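Long-range contacts in Rep protein (Adeno-associated virus - 5, PDB 1M55), which probably nicks viral DNA at the replication origin through a metal-dependent endonuclease domain, as in other rolling-circle Rep proteins: residues E6-P12 against N128-T134; R58-F63 against Q114-F120; Y153-K157 against R182-V186. One frame throughout, in Å; residues are numbered along the deposited sequence.

Contact 1 (E6-P12 against N128-T134); sequences EVIVRVP and NDWVAIT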
loop_
_atom_site.group_PDB
_atom_site.type_symbol
_atom_site.label_atom_id
_atom_site.label_comp_id
_atom_site.label_asym_id
_atom_site.label_seq_id
_atom_site.Cartn_x
_atom_site.Cartn_y
_atom_site.Cartn_z
ATOM N N GLU A 6 -4.284 3.052 -8.918
ATOM C CA GLU A 6 -3.155 2.522 -8.166
ATOM C C GLU A 6 -2.196 3.638 -7.826
ATOM O O GLU A 6 -1.778 4.404 -8.697
ATOM C CB GLU A 6 -2.376 1.439 -8.920
ATOM C CG GLU A 6 -1.193 0.910 -8.080
ATOM C CD GLU A 6 -0.294 -0.066 -8.816
ATOM O OE1 GLU A 6 0.268 0.310 -9.866
ATOM O OE2 GLU A 6 -0.122 -1.200 -8.324
ATOM N N VAL A 7 -1.880 3.750 -6.545
ATOM C CA VAL A 7 -0.928 4.740 -6.083
ATOM C C VAL A 7 0.155 3.955 -5.360
ATOM O O VAL A 7 -0.143 3.135 -4.484
ATOM C CB VAL A 7 -1.572 5.756 -5.113
ATOM C CG1 VAL A 7 -0.533 6.769 -4.657
ATOM C CG2 VAL A 7 -2.746 6.460 -5.787
ATOM N N ILE A 8 1.399 4.124 -5.789
ATOM C CA ILE A 8 2.493 3.429 -5.132
ATOM C C ILE A 8 3.169 4.408 -4.183
ATOM O O ILE A 8 3.522 5.527 -4.574
ATOM C CB ILE A 8 3.510 2.846 -6.141
ATOM C CG1 ILE A 8 2.843 1.731 -6.956
ATOM C CG2 ILE A 8 4.731 2.286 -5.401
ATOM C CD1 ILE A 8 3.733 1.128 -8.030
ATOM N N VAL A 9 3.246 4.018 -2.916
ATOM C CA VAL A 9 3.870 4.850 -1.904
ATOM C C VAL A 9 5.157 4.203 -1.403
ATOM O O VAL A 9 5.141 3.083 -0.888
ATOM C CB VAL A 9 2.928 5.088 -0.694
ATOM C CG1 VAL A 9 3.610 5.990 0.336
ATOM C CG2 VAL A 9 1.620 5.713 -1.151
ATOM N N ARG A 10 6.278 4.883 -1.611
ATOM C CA ARG A 10 7.566 4.396 -1.136
ATOM C C ARG A 10 7.614 4.768 0.341
ATOM O O ARG A 10 7.354 5.914 0.708
ATOM C CB ARG A 10 8.700 5.035 -1.931
ATOM C CG ARG A 10 8.771 4.490 -3.347
ATOM C CD ARG A 10 9.754 5.249 -4.203
ATOM N NE ARG A 10 9.976 4.564 -5.471
ATOM C CZ ARG A 10 10.631 5.090 -6.500
ATOM N NH1 ARG A 10 11.132 6.315 -6.418
ATOM N NH2 ARG A 10 10.800 4.381 -7.608
ATOM N N VAL A 11 7.894 3.781 1.179
ATOM C CA VAL A 11 7.909 3.957 2.631
ATOM C C VAL A 11 9.220 4.482 3.225
ATOM O O VAL A 11 10.239 3.786 3.219
ATOM C CB VAL A 11 7.506 2.627 3.333
ATOM C CG1 VAL A 11 7.525 2.777 4.844
ATOM C CG2 VAL A 11 6.124 2.198 2.869
ATOM N N PRO A 12 9.200 5.716 3.765
ATOM C CA PRO A 12 10.385 6.332 4.370
ATOM C C PRO A 12 10.586 5.776 5.784
ATOM O O PRO A 12 9.617 5.611 6.523
ATOM C CB PRO A 12 10.008 7.821 4.428
ATOM C CG PRO A 12 8.792 7.955 3.517
ATOM C CD PRO A 12 8.080 6.668 3.753
ATOM N N ASN A 128 12.564 10.240 -4.037
ATOM C CA ASN A 128 11.991 10.726 -5.283
ATOM C C ASN A 128 10.650 10.061 -5.569
ATOM O O ASN A 128 10.510 8.852 -5.404
ATOM C CB ASN A 128 12.947 10.470 -6.452
ATOM C CG ASN A 128 12.438 11.063 -7.758
ATOM O OD1 ASN A 128 12.071 12.239 -7.819
ATOM N ND2 ASN A 128 12.403 10.249 -8.806
ATOM N N ASP A 129 9.668 10.870 -5.965
ATOM C CA ASP A 129 8.326 10.400 -6.312
ATOM C C ASP A 129 7.827 9.361 -5.320
ATOM O O ASP A 129 7.358 8.296 -5.718
ATOM C CB ASP A 129 8.320 9.796 -7.728
ATOM C CG ASP A 129 8.796 10.776 -8.790
ATOM O OD1 ASP A 129 8.399 11.962 -8.747
ATOM O OD2 ASP A 129 9.569 10.353 -9.675
ATOM N N TRP A 130 7.897 9.681 -4.032
ATOM C CA TRP A 130 7.473 8.726 -3.020
ATOM C C TRP A 130 5.970 8.430 -2.975
ATOM O O TRP A 130 5.556 7.450 -2.369
ATOM C CB TRP A 130 8.064 9.064 -1.645
ATOM C CG TRP A 130 7.458 10.226 -0.948
ATOM C CD1 TRP A 130 7.691 11.551 -1.190
ATOM C CD2 TRP A 130 6.525 10.171 0.137
ATOM N NE1 TRP A 130 6.957 12.322 -0.322
ATOM C CE2 TRP A 130 6.232 11.503 0.504
ATOM C CE3 TRP A 130 5.910 9.124 0.839
ATOM C CZ2 TRP A 130 5.348 11.817 1.541
ATOM C CZ3 TRP A 130 5.031 9.437 1.873
ATOM C CH2 TRP A 130 4.761 10.775 2.212
ATOM N N VAL A 131 5.154 9.297 -3.570
ATOM C CA VAL A 131 3.710 9.060 -3.663
ATOM C C VAL A 131 3.426 9.253 -5.148
ATOM O O VAL A 131 3.399 10.387 -5.637
ATOM C CB VAL A 131 2.869 10.050 -2.831
ATOM C CG1 VAL A 131 1.379 9.775 -3.040
ATOM C CG2 VAL A 131 3.202 9.912 -1.358
ATOM N N ALA A 132 3.269 8.150 -5.872
ATOM C CA ALA A 132 3.063 8.214 -7.314
ATOM C C ALA A 132 1.831 7.487 -7.840
ATOM O O ALA A 132 1.615 6.311 -7.543
ATOM C CB ALA A 132 4.312 7.683 -8.025
ATOM N N ILE A 133 1.036 8.189 -8.642
ATOM C CA ILE A 133 -0.152 7.599 -9.255
ATOM C C ILE A 133 0.325 6.839 -10.499
ATOM O O ILE A 133 1.077 7.383 -11.317
ATOM C CB ILE A 133 -1.149 8.679 -9.728
ATOM C CG1 ILE A 133 -1.596 9.550 -8.555
ATOM C CG2 ILE A 133 -2.356 8.023 -10.394
ATOM C CD1 ILE A 133 -2.356 10.791 -8.983
ATOM N N THR A 134 -0.081 5.585 -10.636
ATOM C CA THR A 134 0.317 4.809 -11.800
ATOM C C THR A 134 -0.408 5.350 -13.032
ATOM O O THR A 134 -1.626 5.573 -13.009
ATOM C CB THR A 134 0.018 3.313 -11.607
ATOM O OG1 THR A 134 0.706 2.847 -10.440
ATOM C CG2 THR A 134 0.488 2.506 -12.812
HETATM O O HOH W 1 -3.789 4.780 -11.170
HETATM O O HOH W 2 6.264 5.729 -5.413
HETATM O O HOH W 3 12.348 7.296 -8.922
#

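Contact 2 (R58-F63 against Q114-F120); sequences RIRRVF and QLVKVVF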
loop_
_atom_site.group_PDB
_atom_site.type_symbol
_atom_site.label_atom_id
_atom_site.label_comp_id
_atom_site.label_asym_id
_atom_site.label_seq_id
_atom_site.Cartn_x
_atom_site.Cartn_y
_atom_site.Cartn_z
ATOM N N ARG A 58 0.538 2.704 9.102
ATOM C CA ARG A 58 0.059 4.036 9.439
ATOM C C ARG A 58 -0.194 4.819 8.155
ATOM O O ARG A 58 -1.209 5.514 8.034
ATOM C CB ARG A 58 1.051 4.772 10.340
ATOM C CG ARG A 58 0.532 6.109 10.880
ATOM C CD ARG A 58 -0.792 5.956 11.640
ATOM N NE ARG A 58 -0.716 4.952 12.698
ATOM C CZ ARG A 58 -0.191 5.159 13.901
ATOM N NH1 ARG A 58 0.302 6.351 14.226
ATOM N NH2 ARG A 58 -0.113 4.157 14.767
ATOM N N ILE A 59 0.710 4.690 7.186
ATOM C CA ILE A 59 0.547 5.371 5.904
ATOM C C ILE A 59 -0.746 4.882 5.250
ATOM O O ILE A 59 -1.560 5.686 4.787
ATOM C CB ILE A 59 1.735 5.078 4.949
ATOM C CG1 ILE A 59 2.993 5.796 5.434
ATOM C CG2 ILE A 59 1.400 5.510 3.516
ATOM C CD1 ILE A 59 4.226 5.481 4.596
ATOM N N ARG A 60 -0.930 3.566 5.222
ATOM C CA ARG A 60 -2.118 2.969 4.625
ATOM C C ARG A 60 -3.407 3.524 5.226
ATOM O O ARG A 60 -4.300 3.963 4.494
ATOM C CB ARG A 60 -2.096 1.449 4.793
ATOM C CG ARG A 60 -3.362 0.788 4.302
ATOM C CD ARG A 60 -3.449 -0.643 4.752
ATOM N NE ARG A 60 -3.621 -0.798 6.197
ATOM C CZ ARG A 60 -4.798 -0.958 6.798
ATOM N NH1 ARG A 60 -5.923 -0.962 6.087
ATOM N NH2 ARG A 60 -4.844 -1.221 8.096
ATOM N N ARG A 61 -3.508 3.506 6.553
ATOM C CA ARG A 61 -4.712 4.007 7.208
ATOM C C ARG A 61 -4.938 5.497 6.959
ATOM O O ARG A 61 -6.041 5.910 6.607
ATOM C CB ARG A 61 -4.679 3.704 8.705
ATOM C CG ARG A 61 -4.725 2.215 9.024
ATOM C CD ARG A 61 -4.627 1.986 10.525
ATOM N NE ARG A 61 -4.535 0.571 10.876
ATOM C CZ ARG A 61 -5.581 -0.224 11.081
ATOM N NH1 ARG A 61 -6.815 0.247 10.967
ATOM N NH2 ARG A 61 -5.391 -1.487 11.434
ATOM N N VAL A 62 -3.898 6.309 7.122
ATOM C CA VAL A 62 -4.036 7.745 6.898
ATOM C C VAL A 62 -4.456 8.023 5.447
ATOM O O VAL A 62 -5.335 8.858 5.190
ATOM C CB VAL A 62 -2.736 8.507 7.246
ATOM C CG1 VAL A 62 -2.834 9.963 6.795
ATOM C CG2 VAL A 62 -2.489 8.439 8.757
ATOM N N PHE A 63 -3.866 7.280 4.516
ATOM C CA PHE A 63 -4.171 7.420 3.097
ATOM C C PHE A 63 -5.645 7.106 2.856
ATOM O O PHE A 63 -6.366 7.902 2.253
ATOM C CB PHE A 63 -3.292 6.458 2.280
ATOM C CG PHE A 63 -3.458 6.588 0.785
ATOM C CD1 PHE A 63 -2.474 7.205 0.020
ATOM C CD2 PHE A 63 -4.587 6.086 0.141
ATOM C CE1 PHE A 63 -2.615 7.323 -1.366
ATOM C CE2 PHE A 63 -4.737 6.199 -1.240
ATOM C CZ PHE A 63 -3.747 6.819 -1.993
ATOM N N GLN A 114 -1.003 15.309 3.967
ATOM C CA GLN A 114 -1.536 14.784 5.223
ATOM C C GLN A 114 -0.578 13.741 5.809
ATOM O O GLN A 114 -0.356 13.703 7.023
ATOM C CB GLN A 114 -2.927 14.183 5.000
ATOM C CG GLN A 114 -3.524 13.468 6.210
ATOM C CD GLN A 114 -3.947 14.407 7.335
ATOM O OE1 GLN A 114 -3.604 15.589 7.352
ATOM N NE2 GLN A 114 -4.695 13.872 8.287
ATOM N N LEU A 115 -0.002 12.902 4.952
ATOM C CA LEU A 115 0.948 11.891 5.409
ATOM C C LEU A 115 2.165 12.560 6.047
ATOM O O LEU A 115 2.647 12.131 7.096
ATOM C CB LEU A 115 1.405 11.010 4.240
ATOM C CG LEU A 115 0.362 10.049 3.666
ATOM C CD1 LEU A 115 0.895 9.372 2.416
ATOM C CD2 LEU A 115 -0.009 9.018 4.715
ATOM N N VAL A 116 2.654 13.619 5.412
ATOM C CA VAL A 116 3.817 14.345 5.918
ATOM C C VAL A 116 3.553 14.878 7.331
ATOM O O VAL A 116 4.392 14.743 8.225
ATOM C CB VAL A 116 4.211 15.497 4.957
ATOM C CG1 VAL A 116 5.289 16.390 5.577
ATOM C CG2 VAL A 116 4.713 14.916 3.639
ATOM N N LYS A 117 2.369 15.438 7.543
ATOM C CA LYS A 117 2.016 15.978 8.853
ATOM C C LYS A 117 1.770 14.928 9.935
ATOM O O LYS A 117 2.326 15.012 11.032
ATOM C CB LYS A 117 0.789 16.886 8.732
ATOM C CG LYS A 117 1.069 18.179 7.989
ATOM C CD LYS A 117 -0.098 19.145 8.035
ATOM C CE LYS A 117 -1.278 18.649 7.230
ATOM N NZ LYS A 117 -2.339 19.691 7.160
ATOM N N VAL A 118 0.944 13.937 9.623
ATOM C CA VAL A 118 0.583 12.897 10.580
ATOM C C VAL A 118 1.630 11.827 10.864
ATOM O O VAL A 118 1.898 11.499 12.024
ATOM C CB VAL A 118 -0.732 12.193 10.149
ATOM C CG1 VAL A 118 -1.074 11.051 11.092
ATOM C CG2 VAL A 118 -1.862 13.198 10.101
ATOM N N VAL A 119 2.216 11.273 9.813
ATOM C CA VAL A 119 3.182 10.203 9.989
ATOM C C VAL A 119 4.621 10.678 10.155
ATOM O O VAL A 119 5.382 10.109 10.941
ATOM C CB VAL A 119 3.118 9.193 8.800
ATOM C CG1 VAL A 119 3.886 7.924 9.133
ATOM C CG2 VAL A 119 1.672 8.864 8.448
ATOM N N PHE A 120 4.972 11.762 9.471
ATOM C CA PHE A 120 6.346 12.241 9.495
ATOM C C PHE A 120 6.679 13.539 10.213
ATOM O O PHE A 120 7.711 14.150 9.944
ATOM C CB PHE A 120 6.897 12.213 8.069
ATOM C CG PHE A 120 6.738 10.874 7.411
ATOM C CD1 PHE A 120 5.859 10.703 6.347
ATOM C CD2 PHE A 120 7.403 9.761 7.919
ATOM C CE1 PHE A 120 5.640 9.434 5.805
ATOM C CE2 PHE A 120 7.193 8.497 7.388
ATOM C CZ PHE A 120 6.308 8.330 6.330
HETATM O O HOH W 4 1.018 9.087 13.567
#

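Contact 3 (Y153-K157 against R182-V186); sequences YLLPK and RKRLV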
loop_
_atom_site.group_PDB
_atom_site.type_symbol
_atom_site.label_atom_id
_atom_site.label_comp_id
_atom_site.label_asym_id
_atom_site.label_seq_id
_atom_site.Cartn_x
_atom_site.Cartn_y
_atom_site.Cartn_z
ATOM N N TYR A 153 -1.276 -10.007 -10.711
ATOM C CA TYR A 153 -0.018 -9.347 -10.405
ATOM C C TYR A 153 0.417 -9.259 -8.947
ATOM O O TYR A 153 1.594 -9.446 -8.643
ATOM C CB TYR A 153 -0.090 -7.948 -11.008
ATOM C CG TYR A 153 1.184 -7.149 -11.005
ATOM C CD1 TYR A 153 2.308 -7.578 -11.715
ATOM C CD2 TYR A 153 1.234 -5.904 -10.379
ATOM C CE1 TYR A 153 3.437 -6.777 -11.813
ATOM C CE2 TYR A 153 2.354 -5.099 -10.471
ATOM C CZ TYR A 153 3.449 -5.536 -11.194
ATOM O OH TYR A 153 4.533 -4.706 -11.329
ATOM N N LEU A 154 -0.517 -8.969 -8.047
ATOM C CA LEU A 154 -0.168 -8.829 -6.635
ATOM C C LEU A 154 -0.126 -10.126 -5.836
ATOM O O LEU A 154 0.833 -10.370 -5.102
ATOM C CB LEU A 154 -1.094 -7.822 -5.956
ATOM C CG LEU A 154 -1.092 -6.421 -6.574
ATOM C CD1 LEU A 154 -2.031 -5.526 -5.777
ATOM C CD2 LEU A 154 0.317 -5.839 -6.589
ATOM N N LEU A 155 -1.146 -10.967 -5.984
ATOM C CA LEU A 155 -1.189 -12.229 -5.242
ATOM C C LEU A 155 0.002 -13.181 -5.441
ATOM O O LEU A 155 0.371 -13.895 -4.510
ATOM C CB LEU A 155 -2.508 -12.976 -5.481
ATOM C CG LEU A 155 -3.804 -12.291 -5.026
ATOM C CD1 LEU A 155 -4.938 -13.309 -5.037
ATOM C CD2 LEU A 155 -3.642 -11.701 -3.626
ATOM N N PRO A 156 0.610 -13.218 -6.648
ATOM C CA PRO A 156 1.755 -14.107 -6.894
ATOM C C PRO A 156 3.022 -13.818 -6.077
ATOM O O PRO A 156 3.896 -14.683 -5.975
ATOM C CB PRO A 156 2.036 -13.897 -8.383
ATOM C CG PRO A 156 0.707 -13.562 -8.945
ATOM C CD PRO A 156 0.161 -12.608 -7.916
ATOM N N LYS A 157 3.162 -12.603 -5.549
ATOM C CA LYS A 157 4.356 -12.263 -4.778
ATOM C C LYS A 157 4.526 -13.169 -3.560
ATOM O O LYS A 157 3.552 -13.491 -2.878
ATOM C CB LYS A 157 4.332 -10.795 -4.333
ATOM C CG LYS A 157 4.877 -9.804 -5.357
ATOM C CD LYS A 157 3.888 -9.507 -6.460
ATOM C CE LYS A 157 4.505 -8.618 -7.534
ATOM N NZ LYS A 157 4.972 -7.315 -7.001
ATOM N N ARG A 182 -3.431 -17.639 -1.797
ATOM C CA ARG A 182 -2.939 -16.891 -2.954
ATOM C C ARG A 182 -2.666 -17.871 -4.092
ATOM O O ARG A 182 -3.049 -17.629 -5.235
ATOM C CB ARG A 182 -1.663 -16.125 -2.602
ATOM C CG ARG A 182 -1.919 -14.888 -1.754
ATOM C CD ARG A 182 -0.642 -14.286 -1.187
ATOM N NE ARG A 182 -0.923 -13.017 -0.517
ATOM C CZ ARG A 182 -0.567 -11.824 -0.987
ATOM N NH1 ARG A 182 0.105 -11.725 -2.130
ATOM N NH2 ARG A 182 -0.938 -10.725 -0.346
ATOM N N LYS A 183 -2.048 -18.999 -3.752
ATOM C CA LYS A 183 -1.735 -20.050 -4.715
ATOM C C LYS A 183 -3.028 -20.541 -5.379
ATOM O O LYS A 183 -3.086 -20.715 -6.596
ATOM C CB LYS A 183 -1.020 -21.193 -3.987
ATOM C CG LYS A 183 -0.469 -22.298 -4.865
ATOM C CD LYS A 183 0.293 -23.314 -4.021
ATOM C CE LYS A 183 0.780 -24.484 -4.863
ATOM N NZ LYS A 183 1.488 -25.512 -4.046
ATOM N N ARG A 184 -4.085 -20.708 -4.586
ATOM C CA ARG A 184 -5.369 -21.159 -5.121
ATOM C C ARG A 184 -5.953 -20.146 -6.113
ATOM O O ARG A 184 -6.397 -20.512 -7.208
ATOM C CB ARG A 184 -6.378 -21.407 -3.993
ATOM C CG ARG A 184 -7.720 -21.952 -4.483
ATOM C CD ARG A 184 -8.738 -22.109 -3.360
ATOM N NE ARG A 184 -9.290 -20.833 -2.902
ATOM C CZ ARG A 184 -10.262 -20.161 -3.519
ATOM N NH1 ARG A 184 -10.804 -20.631 -4.634
ATOM N NH2 ARG A 184 -10.707 -19.021 -3.009
ATOM N N LEU A 185 -5.939 -18.871 -5.733
ATOM C CA LEU A 185 -6.484 -17.816 -6.583
ATOM C C LEU A 185 -5.661 -17.575 -7.843
ATOM O O LEU A 185 -6.216 -17.271 -8.902
ATOM C CB LEU A 185 -6.675 -16.526 -5.778
ATOM C CG LEU A 185 -7.762 -16.649 -4.702
ATOM C CD1 LEU A 185 -7.870 -15.384 -3.875
ATOM C CD2 LEU A 185 -9.085 -16.956 -5.368
ATOM N N VAL A 186 -4.344 -17.723 -7.736
ATOM C CA VAL A 186 -3.467 -17.550 -8.891
ATOM C C VAL A 186 -3.775 -18.672 -9.890
ATOM O O VAL A 186 -3.944 -18.422 -11.090
ATOM C CB VAL A 186 -1.980 -17.607 -8.480
ATOM C CG1 VAL A 186 -1.088 -17.698 -9.712
ATOM C CG2 VAL A 186 -1.618 -16.366 -7.672
#

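Contact 1 (E6-P12 against N128-T134)
Val7, Ile8 and Val9 of strand 3-10 pair antiparallel with Ile133, Ala132 and Val131. Ile8 and Ala132 form the hydrogen-bonded pair: Ile8 N to Ala132 O is 2.8 Å and Ala132 N to Ile8 O is 2.9 Å. Thr134 N to Glu6 O at one end and Arg10 N to Trp130 O at the other carry the pairing on. The tight side is the face bearing Val7, Val9, Val131 and Ile133, which helices 50-71 and 101-118 cover. Here Val7 CG1 meets Val131 CG1 at 3.9 Å. Trp130 CG stands between its backbone N and carbonyl carbon (chi1 74°), which brings one face of the indole over Val131 CG2, near the ring rim. The same indole lies alongside Val9, with CE3 3.9 Å from Val9 CG1, while Pro12 CG comes to 4.1 Å from Trp130 CE3, approaching obliquely. The looser side runs toward the exposed residues Asn128 and Asp129. Arg10, extended from CG to NE, brings NH1 to 2.8 Å from Asn128 O, a weak bond bent to 128°. A water in the guanidinium plane bridges the same NH1 to Asn128 ND2, and a second water joins Ile8 O to Asp129 O. At the far end, Thr134 OG1 donates to Glu6 OE1 over 2.6 Å, meeting the buried carboxylate on its anti side. Glu6 OE2 is hydrogen-bonded to His91 ND1 and Tyr149 OH, and His91 is a zinc ligand along with Glu82 and His89. With both oxygens engaged, Glu6 is a second-shell residue that would limit rotation of the His91 imidazole and, through its charge, probably make that ring a stronger donor to the zinc ion.

Contact 2 (R58-F63 against Q114-F120)
Val62 CG1 stands opposite the backbone N (chi1 171°), which sends it to Leu115 CD2 and leaves CG2 for Val118 CG1; Leu115 itself, its CG beside the backbone N (chi1 -70°), swings its tip back toward Val62. The resulting Val62 CG1 to Leu115 CD2 contact is 3.6 Å, the two side chains passing antiparallel. Val62 CG1 also lies 3.6 Å from Gln114 CG, and Val62 CG2 lies 3.8 Å from Val118 CG1, so this valine is a wedge gripped on both methyls. Leu115 CD2 reaches on to Ile59 O, while Ile59 runs roughly perpendicular to the leucine, its CG2 4.0 Å from Leu115 CD2. Ile59 CD1 meets Phe120 CZ edge-on at 3.9 Å. The aliphatic part of Arg58 is used too: CG touches Val119 CG2 at 3.8 Å, and a water links its NH1 to Val118 O at the solvent side. No direct hydrogen bond joins the segments. The pieces 58-63 and 114-118 of helices 50-71 and 101-118 cross at 127° through apolar branches; Trp29 of helix 24-32 covers Arg58 and Val119, while Ile59 and Phe63 rest on strand 88-95 of the central sheet.

Contact 3 (Y153-K157 against R182-V186)
Arg182 of helix 179-191 reaches over Leu155 in the type I beta turn Leu154-Lys157, at the C-terminal side of helix 149-154 in the Rep catalytic domain. Its NH1 donates to Leu155 O at 3.2 Å with a fairly straight N-H (154°), yet it comes in above the carbonyl plane, the C=O...N angle being only 98°. The same nitrogen makes a weak bond of 3.3 Å to Leu154 O. Leu155 also covers the arginine from one face, CD2 sitting 4.0 Å above the centre of the guanidinium, so one residue supplies both the carbonyl and the apolar lid. Its other methyl, CD1, packs 3.7 Å from Leu185 CB. Beside it, Val186 CG2 meets CG of the exposed Pro156 at 3.9 Å. Further out, the extended Arg182 chain carries its guanidinium to acceptors beyond the turn: NE bonds to Ala175 O, NH2 to Ala176 O and Gln80 OE1. These partners fix the plane of the buried group and would partly offset its positive charge. Gln80 of strand 77-83 works twice, since its NE2 also donates to Leu154 O; the turn, the helix and the sheet are thereby tied at one side chain. Leu155 and Leu185 share Tyr172 as a neighbour. Lys157, at the end of the turn, bends away from the helix toward a zinc site: its NZ forms salt bridges to Glu161 OE2 and to OE2 of Glu82, a ligand of that zinc.

How the contacts relate
Contacts 1 and 2 share an apolar layer between the sheet and two helices. Val9 meets Ile59, Pro12 meets Phe120, and Trp130 meets Leu115 and Val116, and contact 2 is nested in the chain loop that contact 1 closes. All three are partly buried; contact 1 lies nearest the chain centre, contact 2 has an exposed edge at Arg58 and Val118, and contact 3 lies furthest out, its centre about 28 Å from that of contact 2. The chemistry follows: backbone bonds with a buried carboxylate, then hydrocarbon branches, then an arginine gripped by carbonyls. Contacts 1 and 3 do not touch, yet both border the same zinc site, through Glu6 on His91 and Lys157 on Glu82.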